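PDB 2JC5: exodeoxyribonuclease, which is an apurinic/apyrimidinic endonuclease of DNA repair that probably cleaves the DNA backbone at abasic sites with the help of magnesium or manganese. Local coordinates for residues R13-I24 and D43-M54; T189-P197 and K232-K240. All coordinates share one frame; numbering follows the deposited sequence. Where two conformers were deposited one is given.

Interaction 1: residues R13-I24 and D43-M54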
loop_
_atom_site.group_PDB
_atom_site.type_symbol
_atom_site.label_atom_id
_atom_site.label_comp_id
_atom_site.label_asym_id
_atom_site.label_seq_id
_atom_site.Cartn_x
_atom_site.Cartn_y
_atom_site.Cartn_z
ATOM N N ARG A 13 0.744 -14.947 -7.465
ATOM C CA ARG A 13 0.573 -16.378 -7.691
ATOM C C ARG A 13 0.730 -17.157 -6.368
ATOM O O ARG A 13 -0.061 -18.063 -6.055
ATOM C CB ARG A 13 1.499 -16.885 -8.804
ATOM C CG ARG A 13 1.046 -16.441 -10.181
ATOM C CD ARG A 13 2.070 -16.704 -11.268
ATOM N NE ARG A 13 3.182 -15.756 -11.200
ATOM C CZ ARG A 13 4.242 -15.793 -11.998
ATOM N NH1 ARG A 13 4.332 -16.730 -12.940
ATOM N NH2 ARG A 13 5.189 -14.871 -11.885
ATOM N N SER A 14 1.731 -16.793 -5.573
ATOM C CA SER A 14 1.875 -17.388 -4.246
ATOM C C SER A 14 0.692 -17.116 -3.333
ATOM O O SER A 14 0.213 -18.015 -2.630
ATOM C CB SER A 14 3.152 -16.898 -3.558
ATOM O OG SER A 14 4.263 -17.657 -3.989
ATOM N N ALA A 15 0.215 -15.877 -3.318
ATOM C CA ALA A 15 -0.876 -15.503 -2.423
ATOM C C ALA A 15 -2.147 -16.254 -2.787
ATOM O O ALA A 15 -2.927 -16.638 -1.901
ATOM C CB ALA A 15 -1.114 -13.996 -2.465
ATOM N N TYR A 16 -2.369 -16.447 -4.083
ATOM C CA TYR A 16 -3.525 -17.223 -4.531
ATOM C C TYR A 16 -3.442 -18.691 -4.118
ATOM O O TYR A 16 -4.466 -19.314 -3.956
ATOM C CB TYR A 16 -3.712 -17.083 -6.047
ATOM C CG TYR A 16 -4.538 -15.888 -6.482
ATOM C CD1 TYR A 16 -4.464 -14.670 -5.832
ATOM C CD2 TYR A 16 -5.413 -15.976 -7.548
ATOM C CE1 TYR A 16 -5.229 -13.580 -6.236
ATOM C CE2 TYR A 16 -6.180 -14.901 -7.951
ATOM C CZ TYR A 16 -6.083 -13.701 -7.291
ATOM O OH TYR A 16 -6.843 -12.627 -7.683
ATOM N N LYS A 17 -2.247 -19.236 -3.924
ATOM C CA LYS A 17 -2.127 -20.611 -3.386
ATOM C C LYS A 17 -2.450 -20.669 -1.885
ATOM O O LYS A 17 -2.664 -21.738 -1.334
ATOM C CB LYS A 17 -0.719 -21.170 -3.613
ATOM C CG LYS A 17 -0.377 -21.413 -5.064
ATOM C CD LYS A 17 1.072 -21.842 -5.182
ATOM C CE LYS A 17 1.536 -21.939 -6.606
ATOM N NZ LYS A 17 3.011 -21.987 -6.660
ATOM N N LYS A 18 -2.432 -19.518 -1.220
ATOM C CA LYS A 18 -2.632 -19.408 0.223
ATOM C C LYS A 18 -4.003 -18.872 0.623
ATOM O O LYS A 18 -4.245 -18.616 1.797
ATOM C CB LYS A 18 -1.558 -18.512 0.838
ATOM C CG LYS A 18 -0.157 -19.037 0.730
ATOM C CD LYS A 18 0.846 -18.011 1.240
ATOM C CE LYS A 18 2.278 -18.413 0.997
ATOM N NZ LYS A 18 2.667 -19.658 1.671
ATOM N N GLY A 19 -4.908 -18.720 -0.334
ATOM C CA GLY A 19 -6.296 -18.359 -0.042
ATOM C C GLY A 19 -6.646 -16.909 -0.275
ATOM O O GLY A 19 -7.742 -16.480 0.062
ATOM N N PHE A 20 -5.726 -16.138 -0.853
ATOM C CA PHE A 20 -5.988 -14.723 -1.016
ATOM C C PHE A 20 -7.164 -14.470 -1.947
ATOM O O PHE A 20 -7.933 -13.529 -1.731
ATOM C CB PHE A 20 -4.738 -13.964 -1.483
ATOM C CG PHE A 20 -4.916 -12.470 -1.487
ATOM C CD1 PHE A 20 -4.974 -11.767 -0.296
ATOM C CD2 PHE A 20 -5.067 -11.776 -2.665
ATOM C CE1 PHE A 20 -5.174 -10.389 -0.289
ATOM C CE2 PHE A 20 -5.272 -10.403 -2.667
ATOM C CZ PHE A 20 -5.315 -9.715 -1.464
ATOM N N TYR A 21 -7.325 -15.297 -2.980
ATOM C CA TYR A 21 -8.425 -15.089 -3.916
ATOM C C TYR A 21 -9.777 -15.156 -3.189
ATOM O O TYR A 21 -10.653 -14.306 -3.381
ATOM C CB TYR A 21 -8.393 -16.132 -5.027
ATOM C CG TYR A 21 -9.493 -15.952 -6.036
ATOM C CD1 TYR A 21 -9.487 -14.868 -6.883
ATOM C CD2 TYR A 21 -10.531 -16.885 -6.164
ATOM C CE1 TYR A 21 -10.465 -14.692 -7.824
ATOM C CE2 TYR A 21 -11.522 -16.708 -7.115
ATOM C CZ TYR A 21 -11.487 -15.596 -7.936
ATOM O OH TYR A 21 -12.458 -15.386 -8.916
ATOM N N GLU A 22 -9.953 -16.173 -2.348
ATOM C CA GLU A 22 -11.205 -16.346 -1.645
ATOM C C GLU A 22 -11.434 -15.192 -0.680
ATOM O O GLU A 22 -12.553 -14.701 -0.530
ATOM C CB GLU A 22 -11.219 -17.684 -0.911
ATOM C CG GLU A 22 -11.316 -18.895 -1.839
ATOM C CD GLU A 22 -9.983 -19.354 -2.441
ATOM O OE1 GLU A 22 -8.937 -18.763 -2.152
ATOM O OE2 GLU A 22 -9.974 -20.349 -3.206
ATOM N N TYR A 23 -10.351 -14.726 -0.068
ATOM C CA TYR A 23 -10.410 -13.590 0.838
ATOM C C TYR A 23 -10.876 -12.307 0.154
ATOM O O TYR A 23 -11.585 -11.510 0.757
ATOM C CB TYR A 23 -9.030 -13.371 1.470
ATOM C CG TYR A 23 -8.942 -12.150 2.362
ATOM C CD1 TYR A 23 -9.560 -12.127 3.594
ATOM C CD2 TYR A 23 -8.220 -11.032 1.969
ATOM C CE1 TYR A 23 -9.505 -10.999 4.405
ATOM C CE2 TYR A 23 -8.144 -9.911 2.765
ATOM C CZ TYR A 23 -8.781 -9.896 3.979
ATOM O OH TYR A 23 -8.685 -8.769 4.781
ATOM N N ILE A 24 -10.480 -12.084 -1.090
ATOM C CA ILE A 24 -10.937 -10.872 -1.772
ATOM C C ILE A 24 -12.469 -10.770 -1.656
ATOM O O ILE A 24 -13.010 -9.707 -1.351
ATOM C CB ILE A 24 -10.507 -10.832 -3.266
ATOM C CG1 ILE A 24 -8.993 -10.640 -3.369
ATOM C CG2 ILE A 24 -11.218 -9.737 -4.005
ATOM C CD1 ILE A 24 -8.423 -10.796 -4.772
ATOM N N ASP A 43 1.634 -13.463 -17.252
ATOM C CA ASP A 43 1.603 -14.427 -16.154
ATOM C C ASP A 43 0.328 -14.394 -15.337
ATOM O O ASP A 43 0.124 -15.267 -14.487
ATOM C CB ASP A 43 2.747 -14.155 -15.162
ATOM C CG ASP A 43 4.096 -14.105 -15.809
ATOM O OD1 ASP A 43 4.478 -15.060 -16.517
ATOM O OD2 ASP A 43 4.832 -13.127 -15.551
ATOM N N LEU A 44 -0.503 -13.380 -15.549
ATOM C CA LEU A 44 -1.708 -13.221 -14.755
ATOM C C LEU A 44 -2.843 -14.047 -15.341
ATOM O O LEU A 44 -3.153 -13.919 -16.521
ATOM C CB LEU A 44 -2.154 -11.764 -14.724
ATOM C CG LEU A 44 -1.191 -10.739 -14.127
ATOM C CD1 LEU A 44 -1.731 -9.332 -14.339
ATOM C CD2 LEU A 44 -0.875 -10.990 -12.647
ATOM N N SER A 45 -3.462 -14.857 -14.494
ATOM C CA SER A 45 -4.658 -15.585 -14.878
ATOM C C SER A 45 -5.846 -14.621 -14.883
ATOM O O SER A 45 -5.763 -13.502 -14.358
ATOM C CB SER A 45 -4.889 -16.748 -13.917
ATOM O OG SER A 45 -3.777 -17.631 -13.900
ATOM N N ALA A 46 -6.964 -15.055 -15.468
ATOM C CA ALA A 46 -8.156 -14.227 -15.512
ATOM C C ALA A 46 -8.585 -13.786 -14.111
ATOM O O ALA A 46 -9.029 -12.650 -13.921
ATOM C CB ALA A 46 -9.299 -14.997 -16.205
ATOM N N ASP A 47 -8.443 -14.691 -13.143
ATOM C CA ASP A 47 -8.833 -14.400 -11.763
ATOM C C ASP A 47 -7.881 -13.440 -11.039
ATOM O O ASP A 47 -8.217 -12.928 -9.981
ATOM C CB ASP A 47 -9.062 -15.702 -10.967
ATOM C CG ASP A 47 -7.803 -16.556 -10.802
ATOM O OD1 ASP A 47 -6.706 -16.162 -11.251
ATOM O OD2 ASP A 47 -7.913 -17.648 -10.189
ATOM N N MET A 48 -6.715 -13.181 -11.624
ATOM C CA MET A 48 -5.767 -12.180 -11.117
ATOM C C MET A 48 -5.927 -10.823 -11.805
ATOM O O MET A 48 -5.362 -9.829 -11.365
ATOM C CB MET A 48 -4.340 -12.683 -11.312
ATOM C CG MET A 48 -4.029 -13.922 -10.529
ATOM S SD MET A 48 -2.495 -14.678 -11.068
ATOM C CE MET A 48 -2.574 -16.267 -10.210
ATOM N N LYS A 49 -6.674 -10.803 -12.906
ATOM C CA LYS A 49 -6.983 -9.570 -13.627
ATOM C C LYS A 49 -8.330 -9.030 -13.190
ATOM O O LYS A 49 -8.473 -7.836 -12.957
ATOM C CB LYS A 49 -7.017 -9.815 -15.127
ATOM C CG LYS A 49 -5.684 -10.163 -15.731
ATOM C CD LYS A 49 -5.878 -10.500 -17.193
ATOM C CE LYS A 49 -4.708 -11.178 -17.770
ATOM N NZ LYS A 49 -4.934 -11.352 -19.222
ATOM N N ASN A 50 -9.317 -9.920 -13.070
ATOM C CA ASN A 50 -10.692 -9.559 -12.739
ATOM C C ASN A 50 -11.242 -10.509 -11.682
ATOM O O ASN A 50 -12.190 -11.286 -11.922
ATOM C CB ASN A 50 -11.554 -9.582 -13.992
ATOM C CG ASN A 50 -11.058 -8.619 -15.027
ATOM O OD1 ASN A 50 -10.374 -9.010 -15.973
ATOM N ND2 ASN A 50 -11.352 -7.342 -14.832
ATOM N N PRO A 51 -10.646 -10.451 -10.477
ATOM C CA PRO A 51 -11.058 -11.400 -9.455
ATOM C C PRO A 51 -12.537 -11.228 -9.096
ATOM O O PRO A 51 -12.995 -10.108 -8.823
ATOM C CB PRO A 51 -10.164 -11.056 -8.253
ATOM C CG PRO A 51 -9.659 -9.680 -8.503
ATOM C CD PRO A 51 -9.621 -9.503 -9.992
ATOM N N HIS A 52 -13.291 -12.324 -9.148
ATOM C CA HIS A 52 -14.723 -12.308 -8.802
ATOM C C HIS A 52 -15.505 -11.309 -9.656
ATOM O O HIS A 52 -16.499 -10.725 -9.202
ATOM C CB HIS A 52 -14.920 -11.995 -7.307
ATOM C CG HIS A 52 -14.181 -12.923 -6.399
ATOM N ND1 HIS A 52 -14.608 -14.208 -6.135
ATOM C CD2 HIS A 52 -13.027 -12.756 -5.708
ATOM C CE1 HIS A 52 -13.747 -14.785 -5.315
ATOM N NE2 HIS A 52 -12.785 -13.924 -5.035
ATOM N N GLY A 53 -15.019 -11.078 -10.872
ATOM C CA GLY A 53 -15.655 -10.134 -11.785
ATOM C C GLY A 53 -15.406 -8.672 -11.498
ATOM O O GLY A 53 -16.017 -7.785 -12.106
ATOM N N MET A 54 -14.484 -8.391 -10.583
ATOM C CA MET A 54 -14.117 -7.023 -10.299
ATOM C C MET A 54 -13.380 -6.449 -11.496
ATOM O O MET A 54 -12.782 -7.172 -12.280
ATOM C CB MET A 54 -13.237 -6.949 -9.056
ATOM C CG MET A 54 -13.980 -7.351 -7.794
ATOM S SD MET A 54 -12.857 -7.599 -6.424
ATOM C CE MET A 54 -12.724 -5.988 -5.740
HETATM O O HOH W 1 6.520 -16.597 -15.129
#
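The imidazole of His52 lies over one face of the Tyr21 ring in an offset stack, centroids 4.0 Å apart and planes at 12°. In the imidazole plane, His52 NE2 donates to Tyr21 O at 2.7 Å, nearly straight (177°) but above the carbonyl plane. His52 N donates to Tyr21 OH at 3.2 Å. Met48 runs past Tyr16 in the opposite direction, with CG over the ring face, 4.0 Å from the Tyr16 centroid, and the sulfur farther above in a Met-aromatic contact. Tyr16 OH donates to Asp47 O at 2.7 Å.

The contact joins helices 12-17 and 20-26 of the DNase I-like fold to the connection into edge strand 55-59. Pro51 CB touches both Tyr21 CE1 and Ile24 CD1. The bend at chi3 of Arg13 (-75°) stacks its guanidinium over Asp43, with CB nearest its face and the carboxylate nearly parallel. The salt bridge from Arg13 NH1 to Asp43 OD1 is long (4.0 Å). The oxygen lies well out of the guanidinium plane, so only the charges attract. The directed link is a water at the guanidinium edge, accepting from Arg13 NH1 and donating to Asp43 OD1. Arg13 NH2 donates to Lys38 O, and Gln40 N to Asp43 OD2.

Interaction 2: residues T189-P197 and K232-K240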
loop_
_atom_site.group_PDB
_atom_site.type_symbol
_atom_site.label_atom_id
_atom_site.label_comp_id
_atom_site.label_asym_id
_atom_site.label_seq_id
_atom_site.Cartn_x
_atom_site.Cartn_y
_atom_site.Cartn_z
ATOM N N THR A 189 -3.445 12.207 6.200
ATOM C CA THR A 189 -3.743 11.492 7.437
ATOM C C THR A 189 -3.280 10.050 7.308
ATOM O O THR A 189 -3.698 9.346 6.398
ATOM C CB THR A 189 -5.263 11.520 7.738
ATOM O OG1 THR A 189 -5.669 12.866 7.991
ATOM C CG2 THR A 189 -5.639 10.658 8.947
ATOM N N ASP A 190 -2.468 9.607 8.267
ATOM C CA ASP A 190 -2.069 8.214 8.405
ATOM C C ASP A 190 -3.247 7.549 9.102
ATOM O O ASP A 190 -3.446 7.701 10.308
ATOM C CB ASP A 190 -0.764 8.184 9.219
ATOM C CG ASP A 190 -0.318 6.809 9.588
ATOM O OD1 ASP A 190 -1.078 5.840 9.359
ATOM O OD2 ASP A 190 0.826 6.716 10.114
ATOM N N MET A 191 -4.055 6.831 8.339
ATOM C CA MET A 191 -5.384 6.479 8.827
ATOM C C MET A 191 -5.331 5.582 10.056
ATOM O O MET A 191 -6.096 5.778 11.010
ATOM C CB MET A 191 -6.222 5.829 7.731
ATOM C CG MET A 191 -7.705 6.064 7.893
ATOM S SD MET A 191 -8.224 7.811 7.851
ATOM C CE MET A 191 -8.541 8.218 9.581
ATOM N N TRP A 192 -4.434 4.597 10.041
ATOM C CA TRP A 192 -4.312 3.688 11.165
ATOM C C TRP A 192 -3.944 4.436 12.449
ATOM O O TRP A 192 -4.552 4.248 13.511
ATOM C CB TRP A 192 -3.249 2.608 10.914
ATOM C CG TRP A 192 -3.121 1.711 12.094
ATOM C CD1 TRP A 192 -2.253 1.829 13.134
ATOM C CD2 TRP A 192 -3.980 0.604 12.406
ATOM N NE1 TRP A 192 -2.496 0.832 14.068
ATOM C CE2 TRP A 192 -3.548 0.067 13.641
ATOM C CE3 TRP A 192 -5.064 0.003 11.753
ATOM C CZ2 TRP A 192 -4.144 -1.036 14.220
ATOM C CZ3 TRP A 192 -5.652 -1.099 12.336
ATOM C CH2 TRP A 192 -5.202 -1.598 13.569
ATOM N N ARG A 193 -2.923 5.278 12.359
ATOM C CA ARG A 193 -2.392 5.933 13.555
ATOM C C ARG A 193 -3.388 6.941 14.084
ATOM O O ARG A 193 -3.463 7.163 15.293
ATOM C CB ARG A 193 -1.064 6.604 13.234
ATOM C CG ARG A 193 -0.380 7.275 14.382
ATOM C CD ARG A 193 -0.149 6.393 15.564
ATOM N NE ARG A 193 0.643 5.210 15.254
ATOM C CZ ARG A 193 0.308 3.951 15.526
ATOM N NH1 ARG A 193 -0.843 3.630 16.105
ATOM N NH2 ARG A 193 1.153 2.975 15.193
ATOM N N THR A 194 -4.174 7.534 13.190
ATOM C CA THR A 194 -5.194 8.481 13.601
ATOM C C THR A 194 -6.351 7.778 14.283
ATOM O O THR A 194 -6.852 8.249 15.320
ATOM C CB THR A 194 -5.634 9.350 12.411
ATOM O OG1 THR A 194 -4.554 10.228 12.087
ATOM C CG2 THR A 194 -6.851 10.193 12.747
ATOM N N LEU A 195 -6.791 6.660 13.719
ATOM C CA LEU A 195 -7.875 5.879 14.326
ATOM C C LEU A 195 -7.493 5.296 15.689
ATOM O O LEU A 195 -8.323 5.274 16.599
ATOM C CB LEU A 195 -8.318 4.722 13.413
ATOM C CG LEU A 195 -9.160 5.111 12.203
ATOM C CD1 LEU A 195 -9.285 3.975 11.220
ATOM C CD2 LEU A 195 -10.550 5.592 12.657
ATOM N N TYR A 196 -6.261 4.787 15.798
ATOM C CA TYR A 196 -5.820 4.016 16.964
ATOM C C TYR A 196 -4.437 4.495 17.413
ATOM O O TYR A 196 -3.434 3.844 17.164
ATOM C CB TYR A 196 -5.774 2.523 16.613
ATOM C CG TYR A 196 -7.072 2.017 16.046
ATOM C CD1 TYR A 196 -8.254 2.137 16.762
ATOM C CD2 TYR A 196 -7.137 1.462 14.779
ATOM C CE1 TYR A 196 -9.476 1.691 16.231
ATOM C CE2 TYR A 196 -8.339 1.026 14.241
ATOM C CZ TYR A 196 -9.511 1.137 14.967
ATOM O OH TYR A 196 -10.694 0.687 14.413
ATOM N N PRO A 197 -4.373 5.661 18.060
ATOM C CA PRO A 197 -3.107 6.280 18.418
ATOM C C PRO A 197 -2.097 5.387 19.135
ATOM O O PRO A 197 -0.899 5.554 18.931
ATOM C CB PRO A 197 -3.543 7.423 19.324
ATOM C CG PRO A 197 -4.863 7.804 18.766
ATOM C CD PRO A 197 -5.513 6.522 18.413
ATOM N N LYS A 232 -14.323 10.486 7.773
ATOM C CA LYS A 232 -15.359 9.498 7.506
ATOM C C LYS A 232 -14.932 8.060 7.845
ATOM O O LYS A 232 -15.749 7.147 7.818
ATOM C CB LYS A 232 -15.816 9.611 6.044
ATOM C CG LYS A 232 -16.497 10.955 5.807
ATOM C CD LYS A 232 -17.072 11.165 4.445
ATOM C CE LYS A 232 -18.037 12.378 4.466
ATOM N NZ LYS A 232 -19.156 12.322 5.501
ATOM N N ALA A 233 -13.657 7.856 8.167
ATOM C CA ALA A 233 -13.162 6.535 8.564
ATOM C C ALA A 233 -13.803 6.125 9.874
ATOM O O ALA A 233 -13.734 6.868 10.846
ATOM C CB ALA A 233 -11.639 6.553 8.722
ATOM N N VAL A 234 -14.402 4.936 9.895
ATOM C CA VAL A 234 -15.088 4.433 11.093
ATOM C C VAL A 234 -14.356 3.311 11.844
ATOM O O VAL A 234 -14.521 3.146 13.051
ATOM C CB VAL A 234 -16.540 4.010 10.794
ATOM C CG1 VAL A 234 -17.371 5.224 10.389
ATOM C CG2 VAL A 234 -16.605 2.935 9.738
ATOM N N SER A 235 -13.534 2.547 11.141
ATOM C CA SER A 235 -12.783 1.482 11.764
ATOM C C SER A 235 -11.716 0.955 10.838
ATOM O O SER A 235 -11.722 1.213 9.642
ATOM C CB SER A 235 -13.708 0.347 12.181
ATOM O OG SER A 235 -14.141 -0.340 11.047
ATOM N N ALA A 236 -10.794 0.203 11.409
ATOM C CA ALA A 236 -9.762 -0.461 10.618
ATOM C C ALA A 236 -9.288 -1.690 11.370
ATOM O O ALA A 236 -9.481 -1.810 12.594
ATOM C CB ALA A 236 -8.604 0.483 10.329
ATOM N N HIS A 237 -8.678 -2.611 10.636
ATOM C CA HIS A 237 -7.996 -3.741 11.244
ATOM C C HIS A 237 -6.888 -4.252 10.353
ATOM O O HIS A 237 -6.891 -4.016 9.146
ATOM C CB HIS A 237 -8.965 -4.872 11.623
ATOM C CG HIS A 237 -9.614 -5.566 10.461
ATOM N ND1 HIS A 237 -10.790 -5.122 9.891
ATOM C CD2 HIS A 237 -9.281 -6.703 9.796
ATOM C CE1 HIS A 237 -11.141 -5.948 8.916
ATOM N NE2 HIS A 237 -10.236 -6.907 8.829
ATOM N N VAL A 238 -5.920 -4.907 10.987
ATOM C CA VAL A 238 -4.896 -5.667 10.280
ATOM C C VAL A 238 -5.343 -7.116 10.300
ATOM O O VAL A 238 -5.456 -7.718 11.366
ATOM C CB VAL A 238 -3.517 -5.476 10.924
ATOM C CG1 VAL A 238 -2.455 -6.300 10.198
ATOM C CG2 VAL A 238 -3.135 -3.984 10.927
ATOM N N TYR A 239 -5.596 -7.675 9.125
ATOM C CA TYR A 239 -6.190 -8.997 9.046
ATOM C C TYR A 239 -5.132 -10.085 9.208
ATOM O O TYR A 239 -4.178 -10.165 8.417
ATOM C CB TYR A 239 -6.925 -9.200 7.717
ATOM C CG TYR A 239 -7.568 -10.565 7.606
ATOM C CD1 TYR A 239 -8.728 -10.873 8.311
ATOM C CD2 TYR A 239 -7.008 -11.547 6.819
ATOM C CE1 TYR A 239 -9.312 -12.108 8.212
ATOM C CE2 TYR A 239 -7.598 -12.799 6.704
ATOM C CZ TYR A 239 -8.746 -13.072 7.401
ATOM O OH TYR A 239 -9.354 -14.301 7.324
ATOM N N LYS A 240 -5.295 -10.902 10.254
ATOM C CA LYS A 240 -4.333 -11.918 10.613
ATOM C C LYS A 240 -4.935 -13.304 10.838
ATOM O O LYS A 240 -4.228 -14.203 11.270
ATOM C CB LYS A 240 -3.514 -11.454 11.832
ATOM C CG LYS A 240 -2.591 -10.283 11.479
ATOM C CD LYS A 240 -2.109 -9.493 12.660
ATOM C CE LYS A 240 -1.065 -10.226 13.416
ATOM N NZ LYS A 240 -0.632 -9.371 14.572
#
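Ala236 CB meets Leu195 CD1 at 3.7 Å and Trp192 CE3 at 3.8 Å. In this DNase I-like fold the short helix 191-195 packs across strand 233-238, an edge strand of the six-stranded sheet. The two axes cross at -111° and come within 8.9 Å. Ala233 and Ala236 both point their methyl groups at the helix, and larger side chains close over them.

Met191 covers the start of the strand. Its chain is bent at chi2 and chi3, which brings CE to 3.6 Å from Ala233 CB. Leu195 divides its branches: CD1 goes to Ala236, and CD2 lies near Ala233 O and CB. With CG anti to the backbone N (chi1 179°), the Trp192 indole reaches as far as His237 and Val238. Val238 CG2 sits over one face of the indole, 4.3 Å from the centroid of the six-membered ring, a CH-pi contact made off centre. The backbone of His237 lies at the indole edge, with His237 CA 3.7 Å from Trp192 CZ3. Tyr196 presents CD2 to the opposite indole face, so the tyrosine meets it with its edge, and Leu195 CB covers a face of that tyrosine.

The next shell fixes both elements. Trp192 NE1 donates to Val199 O, and Asp190 at the helix N-cap forms a salt bridge with Arg219. Backbone bonds join Met191 to Gln223 of strand 217-225, in the second sheet. On the strand side, Val234 and Ser235 bond through their backbones to Glu253 of strand 250-254. Ser235 N, however, is buried here with no partner in the model. The contact thus bridges the two sheets of the fold. Tyr196, just past the helix, brings its hydroxyl to the strand, and Ala236 N donates to Tyr196 OH at 3.0 Å with an angle of 156°.

Overall arrangement
Both contacts are partly buried, and their centres are about 25 Å apart. Interaction 1 lies toward the outside of the fold, about 17 Å from the chain centre. Interaction 2 is about 14 Å from it, and none of its touching residues is fully exposed. Interaction 1 is more polar, combining hydrogen bonds and a long salt bridge with ring stacking. Interaction 2 is mostly apolar, with small strand residues under larger helix side chains. The six-stranded sheet relates them: residues 43-54 lead into its edge strand 55-59, while residues 232-240 contain the other edge strand, 233-238. They also meet directly, as the rings of Tyr23 and Tyr239 stack.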